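Local coordinates for Pap fimbrial major pilin protein (Escherichia coli, PDB 2UY6) that polymerizes into the thick right-handed helical rod of the P pilus, the bacterial surface filament that enables colonization of host epithelium, at residues His89-Leu93 with Asn111-Asp115; Ile33-Leu38 with Thr134-Lys138; Ala20-Gln26 with Asp55-Cys61. The protein carries 2 engineered substitutions. One frame throughout, in Å; residues are numbered along the deposited sequence.

Interaction 1. Residues His89-Leu93 with Asn111-Asp115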
ATOM      1  N   HIS B  89      -5.893 -32.278  13.982  1.00 50.86           N
ATOM      2  CA  HIS B  89      -5.253 -31.321  14.886  1.00 51.34           C
ATOM      3  C   HIS B  89      -4.737 -30.089  14.134  1.00 50.09           C
ATOM      4  O   HIS B  89      -3.542 -29.957  13.853  1.00 50.54           O
ATOM      5  CB  HIS B  89      -4.117 -32.022  15.633  1.00 52.55           C
ATOM      6  CG  HIS B  89      -4.565 -33.224  16.405  1.00 54.32           C
ATOM      7  ND1 HIS B  89      -5.142 -33.133  17.656  1.00 54.50           N
ATOM      8  CD2 HIS B  89      -4.574 -34.540  16.082  1.00 53.91           C
ATOM      9  CE1 HIS B  89      -5.485 -34.341  18.068  1.00 53.62           C
ATOM     10  NE2 HIS B  89      -5.153 -35.211  17.130  1.00 54.12           N
ATOM     11  N   SER B  90      -5.660 -29.185  13.824  1.00 48.28           N
ATOM     12  CA  SER B  90      -5.349 -27.970  13.085  1.00 46.21           C
ATOM     13  C   SER B  90      -4.320 -27.081  13.768  1.00 44.71           C
ATOM     14  O   SER B  90      -3.767 -26.179  13.146  1.00 44.97           O
ATOM     15  CB  SER B  90      -6.631 -27.177  12.841  1.00 45.72           C
ATOM     16  OG  SER B  90      -7.215 -26.788  14.070  1.00 45.67           O
ATOM     17  N   ASP B  91      -4.058 -27.329  15.045  1.00 42.83           N
ATOM     18  CA  ASP B  91      -3.083 -26.522  15.762  1.00 41.15           C
ATOM     19  C   ASP B  91      -1.720 -27.193  15.756  1.00 39.81           C
ATOM     20  O   ASP B  91      -0.791 -26.737  16.419  1.00 38.61           O
ATOM     21  CB  ASP B  91      -3.550 -26.272  17.198  1.00 42.82           C
ATOM     22  CG  ASP B  91      -3.497 -27.517  18.065  1.00 43.65           C
ATOM     23  OD1 ASP B  91      -3.787 -28.623  17.560  1.00 42.43           O
ATOM     24  OD2 ASP B  91      -3.178 -27.374  19.263  1.00 45.07           O
ATOM     25  N   GLU B  92      -1.603 -28.287  15.009  1.00 39.14           N
ATOM     26  CA  GLU B  92      -0.332 -28.990  14.910  1.00 39.15           C
ATOM     27  C   GLU B  92       0.148 -28.951  13.470  1.00 37.60           C
ATOM     28  O   GLU B  92      -0.427 -29.593  12.600  1.00 37.59           O
ATOM     29  CB  GLU B  92      -0.457 -30.447  15.363  1.00 40.29           C
ATOM     30  CG  GLU B  92      -0.914 -30.639  16.806  1.00 42.78           C
ATOM     31  CD  GLU B  92      -0.617 -32.040  17.340  1.00 43.06           C
ATOM     32  OE1 GLU B  92      -0.711 -33.018  16.567  1.00 43.17           O
ATOM     33  OE2 GLU B  92      -0.296 -32.164  18.541  1.00 43.68           O
ATOM     34  N   LEU B  93       1.202 -28.186  13.229  1.00 36.46           N
ATOM     35  CA  LEU B  93       1.769 -28.059  11.897  1.00 37.57           C
ATOM     36  C   LEU B  93       2.639 -29.276  11.566  1.00 37.93           C
ATOM     37  O   LEU B  93       3.738 -29.424  12.108  1.00 37.41           O
ATOM     38  CB  LEU B  93       2.607 -26.780  11.811  1.00 37.74           C
ATOM     39  CG  LEU B  93       3.285 -26.535  10.464  1.00 38.15           C
ATOM     40  CD1 LEU B  93       2.220 -26.270   9.414  1.00 38.89           C
ATOM     41  CD2 LEU B  93       4.243 -25.373  10.574  1.00 36.45           C
ATOM     42  N   ASN B 111      -3.510 -20.386  20.737  1.00 37.04           N
ATOM     43  CA  ASN B 111      -2.752 -21.212  19.814  1.00 36.52           C
ATOM     44  C   ASN B 111      -3.133 -20.843  18.392  1.00 36.55           C
ATOM     45  O   ASN B 111      -4.263 -20.438  18.128  1.00 37.09           O
ATOM     46  CB  ASN B 111      -3.067 -22.687  20.043  1.00 36.72           C
ATOM     47  CG  ASN B 111      -2.197 -23.307  21.105  1.00 37.80           C
ATOM     48  OD1 ASN B 111      -2.620 -24.223  21.804  1.00 41.15           O
ATOM     49  ND2 ASN B 111      -0.966 -22.822  21.224  1.00 37.51           N
ATOM     50  N   VAL B 112      -2.183 -20.977  17.479  1.00 35.92           N
ATOM     51  CA  VAL B 112      -2.450 -20.692  16.082  1.00 36.01           C
ATOM     52  C   VAL B 112      -2.990 -21.972  15.452  1.00 36.00           C
ATOM     53  O   VAL B 112      -2.664 -23.071  15.893  1.00 37.89           O
ATOM     54  CB  VAL B 112      -1.159 -20.278  15.344  1.00 36.76           C
ATOM     55  CG1 VAL B 112      -1.373 -20.328  13.839  1.00 35.55           C
ATOM     56  CG2 VAL B 112      -0.746 -18.880  15.771  1.00 36.00           C
ATOM     57  N   VAL B 113      -3.837 -21.828  14.444  1.00 34.46           N
ATOM     58  CA  VAL B 113      -4.375 -22.975  13.732  1.00 34.12           C
ATOM     59  C   VAL B 113      -3.950 -22.792  12.279  1.00 34.45           C
ATOM     60  O   VAL B 113      -3.862 -21.660  11.795  1.00 33.79           O
ATOM     61  CB  VAL B 113      -5.912 -23.041  13.836  1.00 33.29           C
ATOM     62  CG1 VAL B 113      -6.311 -23.512  15.219  1.00 32.89           C
ATOM     63  CG2 VAL B 113      -6.513 -21.680  13.570  1.00 33.35           C
ATOM     64  N   PHE B 114      -3.678 -23.892  11.586  1.00 34.05           N
ATOM     65  CA  PHE B 114      -3.233 -23.812  10.201  1.00 34.47           C
ATOM     66  C   PHE B 114      -4.212 -24.358   9.172  1.00 36.03           C
ATOM     67  O   PHE B 114      -3.856 -24.507   8.007  1.00 36.08           O
ATOM     68  CB  PHE B 114      -1.901 -24.539  10.028  1.00 33.15           C
ATOM     69  CG  PHE B 114      -0.847 -24.116  10.996  1.00 31.06           C
ATOM     70  CD1 PHE B 114      -0.815 -24.638  12.280  1.00 31.79           C
ATOM     71  CD2 PHE B 114       0.119 -23.192  10.625  1.00 30.13           C
ATOM     72  CE1 PHE B 114       0.173 -24.242  13.185  1.00 30.86           C
ATOM     73  CE2 PHE B 114       1.108 -22.791  11.522  1.00 27.25           C
ATOM     74  CZ  PHE B 114       1.134 -23.314  12.797  1.00 28.77           C
ATOM     75  N   ASP B 115      -5.431 -24.675   9.590  1.00 39.82           N
ATOM     76  CA  ASP B 115      -6.421 -25.204   8.657  1.00 43.78           C
ATOM     77  C   ASP B 115      -7.038 -24.047   7.889  1.00 47.41           C
ATOM     78  O   ASP B 115      -8.032 -24.208   7.179  1.00 47.58           O
ATOM     79  CB  ASP B 115      -7.519 -25.958   9.405  1.00 43.96           C
ATOM     80  CG  ASP B 115      -8.234 -25.092  10.427  1.00 46.26           C
ATOM     81  OD1 ASP B 115      -9.231 -25.563  11.007  1.00 47.84           O
ATOM     82  OD2 ASP B 115      -7.800 -23.944  10.661  1.00 47.67           O
TER
HETATM   83  O   HOH W   1      -0.495 -24.257  17.160  1.00 29.51           O
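Residues His89-Glu92 form a type I beta turn, closed by Glu92 N donating to His89 O at 2.8 Å, with Ser90 (phi/psi -59/-15°) and Asp91 (-95/7°) at its corner positions. Opposite the corner lies Asn111-Asp115, an extended run without regular strand pairing up to Val113, after which Phe114 bends (-113/9°). The backbones come close at one point, Asp91 CA to Val113 CA at 4.3 Å, too near for a side chain to lie between them. One direct hydrogen bond joins them: Phe114 N donates to Ser90 O at 2.8 Å and 166°. Around it lie two CA-H...O contacts, Val113 CA to Ser90 O at 3.3 Å and Asp91 CA to Val112 O at 3.5 Å. A water lies within hydrogen-bonding distance of both Asp91 O (2.6 Å) and Val112 O (2.8 Å), between the segments.

Among the side chains, Phe114 is the main apolar element. With chi1 -52° and chi2 82°, it sets one ring face over Leu93 CB, which sits 3.9 Å from the ring centroid and 17° off the normal, a CH-pi contact; Ser90 O and Asp91 O lie at the ring edge. Ser90 OG meets Val113 CG1 at 3.6 Å, and Ser90 CB approaches Asp115 OD1 at 3.6 Å, while Asp115 OD2 is hydrogen-bonded to Ser117 OG. Phe81, Ile85 and Ala156 also touch the Phe114 ring, placing it in the hydrophobic core of the pilin domain.

The chemistry thus pairs a directional backbone bond, Phe114 N to Ser90 O, with buried CH-pi packing of Phe114 on Leu93.

Interaction 2. Residues Ile33-Leu38 with Thr134-Lys138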
ATOM      1  N   ILE B  33      13.538 -20.317  11.869  1.00 27.10           N
ATOM      2  CA  ILE B  33      13.979 -20.423  13.248  1.00 28.38           C
ATOM      3  C   ILE B  33      14.449 -21.864  13.375  1.00 31.97           C
ATOM      4  O   ILE B  33      13.791 -22.793  12.900  1.00 33.15           O
ATOM      5  CB  ILE B  33      12.866 -20.124  14.272  1.00 25.30           C
ATOM      6  CG1 ILE B  33      11.633 -20.971  13.985  1.00 23.82           C
ATOM      7  CG2 ILE B  33      12.563 -18.637  14.275  1.00 21.46           C
ATOM      8  CD1 ILE B  33      10.562 -20.831  15.050  1.00 24.61           C
ATOM      9  N   ASP B  34      15.610 -22.034  13.993  1.00 35.35           N
ATOM     10  CA  ASP B  34      16.230 -23.335  14.169  1.00 36.29           C
ATOM     11  C   ASP B  34      15.919 -23.877  15.558  1.00 37.02           C
ATOM     12  O   ASP B  34      16.094 -23.182  16.553  1.00 38.13           O
ATOM     13  CB  ASP B  34      17.735 -23.155  13.954  1.00 38.86           C
ATOM     14  CG  ASP B  34      18.530 -24.399  14.234  1.00 41.70           C
ATOM     15  OD1 ASP B  34      18.116 -25.499  13.816  1.00 44.67           O
ATOM     16  OD2 ASP B  34      19.595 -24.264  14.867  1.00 43.72           O
ATOM     17  N   PHE B  35      15.431 -25.110  15.634  1.00 38.53           N
ATOM     18  CA  PHE B  35      15.122 -25.700  16.932  1.00 38.64           C
ATOM     19  C   PHE B  35      16.324 -26.423  17.516  1.00 39.74           C
ATOM     20  O   PHE B  35      16.247 -26.974  18.609  1.00 42.18           O
ATOM     21  CB  PHE B  35      13.958 -26.679  16.824  1.00 37.70           C
ATOM     22  CG  PHE B  35      12.677 -26.044  16.391  1.00 37.56           C
ATOM     23  CD1 PHE B  35      12.377 -25.898  15.040  1.00 37.62           C
ATOM     24  CD2 PHE B  35      11.770 -25.571  17.332  1.00 36.83           C
ATOM     25  CE1 PHE B  35      11.186 -25.290  14.633  1.00 37.00           C
ATOM     26  CE2 PHE B  35      10.577 -24.961  16.937  1.00 36.18           C
ATOM     27  CZ  PHE B  35      10.284 -24.821  15.586  1.00 36.76           C
ATOM     28  N   GLY B  36      17.435 -26.415  16.784  1.00 39.96           N
ATOM     29  CA  GLY B  36      18.636 -27.084  17.249  1.00 38.61           C
ATOM     30  C   GLY B  36      18.413 -28.580  17.286  1.00 38.90           C
ATOM     31  O   GLY B  36      17.487 -29.088  16.654  1.00 37.26           O
ATOM     32  N   GLN B  37      19.255 -29.297  18.021  1.00 40.28           N
ATOM     33  CA  GLN B  37      19.096 -30.743  18.115  1.00 41.25           C
ATOM     34  C   GLN B  37      18.132 -31.115  19.235  1.00 39.72           C
ATOM     35  O   GLN B  37      18.035 -30.419  20.242  1.00 39.50           O
ATOM     36  CB  GLN B  37      20.454 -31.415  18.327  1.00 43.76           C
ATOM     37  CG  GLN B  37      21.405 -31.225  17.150  1.00 47.71           C
ATOM     38  CD  GLN B  37      20.708 -31.378  15.796  1.00 50.42           C
ATOM     39  OE1 GLN B  37      20.175 -32.447  15.465  1.00 49.36           O
ATOM     40  NE2 GLN B  37      20.705 -30.297  15.010  1.00 51.63           N
ATOM     41  N   LEU B  38      17.407 -32.209  19.040  1.00 38.61           N
ATOM     42  CA  LEU B  38      16.445 -32.672  20.030  1.00 39.33           C
ATOM     43  C   LEU B  38      16.550 -34.183  20.239  1.00 40.98           C
ATOM     44  O   LEU B  38      16.851 -34.927  19.306  1.00 42.33           O
ATOM     45  CB  LEU B  38      15.030 -32.324  19.582  1.00 37.20           C
ATOM     46  CG  LEU B  38      14.681 -30.847  19.447  1.00 36.01           C
ATOM     47  CD1 LEU B  38      13.317 -30.736  18.786  1.00 36.54           C
ATOM     48  CD2 LEU B  38      14.685 -30.172  20.816  1.00 35.32           C
ATOM     49  N   THR B 134       5.581 -18.043  19.788  1.00 25.88           N
ATOM     50  CA  THR B 134       6.559 -19.019  20.257  1.00 25.11           C
ATOM     51  C   THR B 134       6.193 -20.323  19.579  1.00 23.61           C
ATOM     52  O   THR B 134       5.020 -20.602  19.338  1.00 22.58           O
ATOM     53  CB  THR B 134       6.537 -19.217  21.783  1.00 25.65           C
ATOM     54  OG1 THR B 134       5.189 -19.161  22.252  1.00 31.64           O
ATOM     55  CG2 THR B 134       7.379 -18.165  22.472  1.00 25.14           C
ATOM     56  N   ALA B 135       7.201 -21.112  19.248  1.00 23.46           N
ATOM     57  CA  ALA B 135       6.958 -22.373  18.579  1.00 22.30           C
ATOM     58  C   ALA B 135       7.688 -23.499  19.282  1.00 22.23           C
ATOM     59  O   ALA B 135       8.849 -23.353  19.678  1.00 21.09           O
ATOM     60  CB  ALA B 135       7.403 -22.279  17.127  1.00 19.58           C
ATOM     61  N   VAL B 136       6.996 -24.622  19.429  1.00 23.33           N
ATOM     62  CA  VAL B 136       7.559 -25.803  20.075  1.00 27.83           C
ATOM     63  C   VAL B 136       7.406 -27.024  19.181  1.00 28.47           C
ATOM     64  O   VAL B 136       6.425 -27.158  18.447  1.00 29.59           O
ATOM     65  CB  VAL B 136       6.851 -26.115  21.418  1.00 27.98           C
ATOM     66  CG1 VAL B 136       7.183 -25.052  22.456  1.00 29.30           C
ATOM     67  CG2 VAL B 136       5.351 -26.174  21.196  1.00 31.14           C
ATOM     68  N   VAL B 137       8.385 -27.912  19.240  1.00 29.44           N
ATOM     69  CA  VAL B 137       8.348 -29.142  18.461  1.00 30.73           C
ATOM     70  C   VAL B 137       7.951 -30.280  19.407  1.00 31.01           C
ATOM     71  O   VAL B 137       8.407 -30.327  20.552  1.00 31.72           O
ATOM     72  CB  VAL B 137       9.732 -29.456  17.853  1.00 30.65           C
ATOM     73  CG1 VAL B 137       9.698 -30.803  17.131  1.00 30.33           C
ATOM     74  CG2 VAL B 137      10.133 -28.347  16.899  1.00 29.87           C
ATOM     75  N   LYS B 138       7.089 -31.180  18.946  1.00 31.35           N
ATOM     76  CA  LYS B 138       6.683 -32.304  19.780  1.00 32.17           C
ATOM     77  C   LYS B 138       6.224 -33.483  18.938  1.00 32.63           C
ATOM     78  O   LYS B 138       6.053 -33.357  17.727  1.00 31.17           O
ATOM     79  CB  LYS B 138       5.570 -31.891  20.746  1.00 30.68           C
ATOM     80  CG  LYS B 138       4.202 -31.727  20.121  1.00 31.52           C
ATOM     81  CD  LYS B 138       3.223 -31.209  21.153  1.00 33.20           C
ATOM     82  CE  LYS B 138       1.797 -31.419  20.717  1.00 36.02           C
ATOM     83  NZ  LYS B 138       1.505 -32.876  20.596  1.00 37.94           N
TER
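Phe35 fills the gap between two backbones that share no hydrogen bond: its CA and that of Val137 are 7.8 Å apart. Its chi1 of -63° and chi2 of 87° send the ring toward strand 134-138, where Val137, with chi1 176°, places CG2 3.3 Å from the ring centroid and 16° off the normal. This is a close CH-pi contact over the face. The ring edge meets the strand backbone, with Phe35 CE2 3.6 Å from Ala135 O, and Phe35 CZ lies 4.1 Å from Ala135 CB.

Ile33 (chi1 52°, chi2 174°) extends CD1 to 4.0 Å from Ala135 CB. Leu38 (chi1 -63°, chi2 171°) brings CD1 within 3.9 Å of Val137 CB. Between them the chain bends through an Asx turn, Gly36 N donating to Asp34 OD1 at 3.2 Å; Gly36 has a positive phi of 67°.

Ile33 and Asp34 pair antiparallel with a strand of the PapD chaperone chain, and Phe35 also packs on an apolar side chain of that chain. The contact thus packs this chaperone-paired edge onto strand 130-139 in the immunoglobulin-like pilin core. Being mainly apolar, with one ring edge on a carbonyl, it probably owes its cohesion to shape fit and exclusion of water.

Interaction 3. Residues Ala20-Gln26 with Asp55-Cys61; sequences APCSISQ and DIELVNC
Ser23, Cys61 and Ser25 have the most surface buried in this antiparallel pairing, which joins strand 23-25 to strand 55-59. The strand axes approach to 4.7 Å with 145° between their N-to-C directions.

Ser23 (phi/psi -118/145°, chi1 -178°) has the largest buried area. It forms a hydrogen-bonded pair with Val59 (chi1 -60°), CA to CA 5.1 Å: Ser23 N donates to Val59 O at 3.0 Å, and Val59 N to Ser23 O at 2.7 Å and 178°. Ser23 CB lies 3.6 Å from Val59 CG2. Ile24 and Leu58 follow as a non-hydrogen-bonded pair, CA to CA 4.9 Å. Ser25 (-161/164°) and Glu57 are again hydrogen-bonded, Ser25 N to Glu57 O at 3.1 Å and Glu57 N to Ser25 O at 3.0 Å. Beyond this last bridge, Gln26 (chi1 -60°, chi2 -177°) donates from NE2 to Asp55 O at 3.2 Å.

Ser23, Ser25, Glu57 and Val59 point to one face; Ile24 (chi1 89°) and Leu58 point to the other, where Ile24 CB lies 3.5 Å from Ile56 CG2.

Asn60 turns the chain with positive phi (53/29°), and Cys61 (chi1 61°) joins Cys22 (chi1 -71°) in a disulfide, SG to SG 2.0 Å, chi3 90°. It ties the chain just before strand 23-25 to that just after strand 52-59, within the incomplete immunoglobulin-like fold of pilins.

Backbone hydrogen bonds link Ile56 with Leu131 of strand 130-139 and Leu58 with Asn129 just before it. Strand 153-162, in the other sheet, supplies Leu160 against Cys22 and Phe158 against Ile56, while backbone hydrogen bonds from Ile24 reach the PapD chain.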
ATOM      1  N   ALA B  20       0.273   1.398   1.793  1.00 24.47           N
ATOM      2  CA  ALA B  20       0.994   0.213   1.339  1.00 27.17           C
ATOM      3  C   ALA B  20       0.713  -1.001   2.219  1.00 27.39           C
ATOM      4  O   ALA B  20       0.470  -0.859   3.413  1.00 28.14           O
ATOM      5  CB  ALA B  20       2.509   0.503   1.303  1.00 26.55           C
ATOM      6  N   PRO B  21       0.734  -2.212   1.633  1.00 27.31           N
ATOM      7  CA  PRO B  21       0.480  -3.432   2.407  1.00 28.03           C
ATOM      8  C   PRO B  21       1.738  -3.708   3.219  1.00 28.98           C
ATOM      9  O   PRO B  21       2.815  -3.209   2.882  1.00 28.74           O
ATOM     10  CB  PRO B  21       0.266  -4.501   1.339  1.00 28.51           C
ATOM     11  CG  PRO B  21       0.087  -3.736   0.050  1.00 29.05           C
ATOM     12  CD  PRO B  21       0.969  -2.542   0.221  1.00 27.71           C
ATOM     13  N   CYS B  22       1.619  -4.499   4.276  1.00 28.99           N
ATOM     14  CA  CYS B  22       2.784  -4.793   5.093  1.00 29.81           C
ATOM     15  C   CYS B  22       3.781  -5.774   4.470  1.00 28.69           C
ATOM     16  O   CYS B  22       3.422  -6.649   3.682  1.00 26.77           O
ATOM     17  CB  CYS B  22       2.352  -5.308   6.468  1.00 31.17           C
ATOM     18  SG  CYS B  22       1.607  -4.032   7.530  1.00 41.75           S
ATOM     19  N   SER B  23       5.045  -5.591   4.831  1.00 27.17           N
ATOM     20  CA  SER B  23       6.131  -6.444   4.380  1.00 28.25           C
ATOM     21  C   SER B  23       6.679  -7.069   5.667  1.00 28.17           C
ATOM     22  O   SER B  23       6.672  -6.416   6.714  1.00 28.88           O
ATOM     23  CB  SER B  23       7.205  -5.595   3.697  1.00 27.13           C
ATOM     24  OG  SER B  23       8.257  -6.399   3.197  1.00 27.81           O
ATOM     25  N   ILE B  24       7.131  -8.321   5.626  1.00 28.00           N
ATOM     26  CA  ILE B  24       7.668  -8.921   6.855  1.00 27.79           C
ATOM     27  C   ILE B  24       9.133  -9.347   6.752  1.00 28.01           C
ATOM     28  O   ILE B  24       9.681  -9.515   5.659  1.00 28.01           O
ATOM     29  CB  ILE B  24       6.836 -10.161   7.345  1.00 25.64           C
ATOM     30  CG1 ILE B  24       7.360 -11.454   6.718  1.00 26.27           C
ATOM     31  CG2 ILE B  24       5.371  -9.984   7.015  1.00 23.07           C
ATOM     32  CD1 ILE B  24       7.218 -11.537   5.244  1.00 29.29           C
ATOM     33  N   SER B  25       9.769  -9.496   7.908  1.00 28.89           N
ATOM     34  CA  SER B  25      11.154  -9.942   7.968  1.00 28.44           C
ATOM     35  C   SER B  25      11.469 -10.471   9.364  1.00 27.95           C
ATOM     36  O   SER B  25      10.730 -10.222  10.315  1.00 26.56           O
ATOM     37  CB  SER B  25      12.105  -8.802   7.601  1.00 27.47           C
ATOM     38  OG  SER B  25      11.934  -7.711   8.473  1.00 29.46           O
ATOM     39  N   GLN B  26      12.572 -11.198   9.482  1.00 28.25           N
ATOM     40  CA  GLN B  26      12.955 -11.776  10.757  1.00 29.16           C
ATOM     41  C   GLN B  26      14.444 -11.595  11.024  1.00 31.49           C
ATOM     42  O   GLN B  26      15.165 -11.031  10.196  1.00 32.82           O
ATOM     43  CB  GLN B  26      12.599 -13.264  10.768  1.00 27.65           C
ATOM     44  CG  GLN B  26      11.124 -13.518  10.561  1.00 28.49           C
ATOM     45  CD  GLN B  26      10.759 -14.979  10.647  1.00 31.95           C
ATOM     46  OE1 GLN B  26      11.014 -15.753   9.729  1.00 33.33           O
ATOM     47  NE2 GLN B  26      10.162 -15.371  11.768  1.00 34.49           N
ATOM     48  N   ASP B  55       9.432 -14.289  15.913  1.00 30.43           N
ATOM     49  CA  ASP B  55       9.057 -12.886  15.772  1.00 30.83           C
ATOM     50  C   ASP B  55       8.997 -12.423  14.320  1.00 31.06           C
ATOM     51  O   ASP B  55       9.909 -12.667  13.530  1.00 31.03           O
ATOM     52  CB  ASP B  55      10.014 -11.999  16.565  1.00 31.50           C
ATOM     53  CG  ASP B  55       9.928 -12.250  18.055  1.00 33.44           C
ATOM     54  OD1 ASP B  55       8.801 -12.349  18.587  1.00 36.93           O
ATOM     55  OD2 ASP B  55      10.983 -12.344  18.705  1.00 37.32           O
ATOM     56  N   ILE B  56       7.901 -11.761  13.978  1.00 30.64           N
ATOM     57  CA  ILE B  56       7.688 -11.268  12.627  1.00 30.82           C
ATOM     58  C   ILE B  56       7.606  -9.749  12.643  1.00 31.00           C
ATOM     59  O   ILE B  56       6.688  -9.179  13.231  1.00 30.18           O
ATOM     60  CB  ILE B  56       6.376 -11.830  12.031  1.00 30.22           C
ATOM     61  CG1 ILE B  56       6.414 -13.357  12.043  1.00 30.81           C
ATOM     62  CG2 ILE B  56       6.198 -11.343  10.606  1.00 29.55           C
ATOM     63  CD1 ILE B  56       5.099 -13.998  11.635  1.00 31.31           C
ATOM     64  N   GLU B  57       8.574  -9.096  12.006  1.00 31.47           N
ATOM     65  CA  GLU B  57       8.589  -7.643  11.952  1.00 33.29           C
ATOM     66  C   GLU B  57       7.793  -7.115  10.757  1.00 31.04           C
ATOM     67  O   GLU B  57       8.062  -7.474   9.610  1.00 28.89           O
ATOM     68  CB  GLU B  57      10.035  -7.124  11.904  1.00 36.49           C
ATOM     69  CG  GLU B  57      10.145  -5.641  11.524  1.00 42.26           C
ATOM     70  CD  GLU B  57      11.478  -4.999  11.910  1.00 45.06           C
ATOM     71  OE1 GLU B  57      12.544  -5.624  11.705  1.00 46.43           O
ATOM     72  OE2 GLU B  57      11.456  -3.853  12.408  1.00 46.04           O
ATOM     73  N   LEU B  58       6.798  -6.281  11.052  1.00 30.83           N
ATOM     74  CA  LEU B  58       5.952  -5.662  10.032  1.00 32.77           C
ATOM     75  C   LEU B  58       6.608  -4.356   9.605  1.00 33.94           C
ATOM     76  O   LEU B  58       6.738  -3.438  10.410  1.00 35.66           O
ATOM     77  CB  LEU B  58       4.557  -5.374  10.595  1.00 28.98           C
ATOM     78  CG  LEU B  58       3.829  -6.624  11.099  1.00 29.83           C
ATOM     79  CD1 LEU B  58       2.486  -6.270  11.732  1.00 28.34           C
ATOM     80  CD2 LEU B  58       3.637  -7.564   9.938  1.00 27.27           C
ATOM     81  N   VAL B  59       7.031  -4.273   8.346  1.00 35.47           N
ATOM     82  CA  VAL B  59       7.678  -3.061   7.846  1.00 36.85           C
ATOM     83  C   VAL B  59       7.012  -2.467   6.603  1.00 36.72           C
ATOM     84  O   VAL B  59       6.110  -3.063   6.010  1.00 36.28           O
ATOM     85  CB  VAL B  59       9.164  -3.323   7.524  1.00 38.05           C
ATOM     86  CG1 VAL B  59       9.881  -3.785   8.773  1.00 38.06           C
ATOM     87  CG2 VAL B  59       9.293  -4.374   6.422  1.00 38.39           C
ATOM     88  N   ASN B  60       7.470  -1.279   6.224  1.00 38.09           N
ATOM     89  CA  ASN B  60       6.960  -0.563   5.057  1.00 37.31           C
ATOM     90  C   ASN B  60       5.449  -0.383   5.035  1.00 37.00           C
ATOM     91  O   ASN B  60       4.852  -0.294   3.967  1.00 37.65           O
ATOM     92  CB  ASN B  60       7.406  -1.254   3.765  1.00 37.02           C
ATOM     93  CG  ASN B  60       8.913  -1.424   3.688  1.00 40.29           C
ATOM     94  OD1 ASN B  60       9.669  -0.607   4.215  1.00 41.73           O
ATOM     95  ND2 ASN B  60       9.357  -2.483   3.020  1.00 42.21           N
ATOM     96  N   CYS B  61       4.829  -0.324   6.204  1.00 35.96           N
ATOM     97  CA  CYS B  61       3.390  -0.123   6.264  1.00 38.42           C
ATOM     98  C   CYS B  61       3.025   0.635   7.530  1.00 41.31           C
ATOM     99  O   CYS B  61       3.888   0.917   8.364  1.00 41.12           O
ATOM    100  CB  CYS B  61       2.653  -1.464   6.239  1.00 38.24           C
ATOM    101  SG  CYS B  61       3.031  -2.568   7.641  1.00 39.06           S
TER

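Overall arrangement
Interactions 2 and 3 meet one continuous sheet, in which strands 52-59 and 130-139 are neighbours, and strands 23-25 and 32-34 follow each other in the chain. Their segments alternate in sequence, and although their centres lie 23 Å apart, their nearest atoms are about 5 Å apart. Interaction 1 is nested within the loop closed by interaction 2, its centre 16 Å away; the two touch through a salt bridge, Glu92 OE2 to Lys138 NZ at 2.8 Å. Interactions 1 and 3 flank the chain's centre, about 9 Å apart at their nearest atoms. All three contacts have residues within reach of PapD, consistent with donor-strand complementation of the pilin fold by its chaperone.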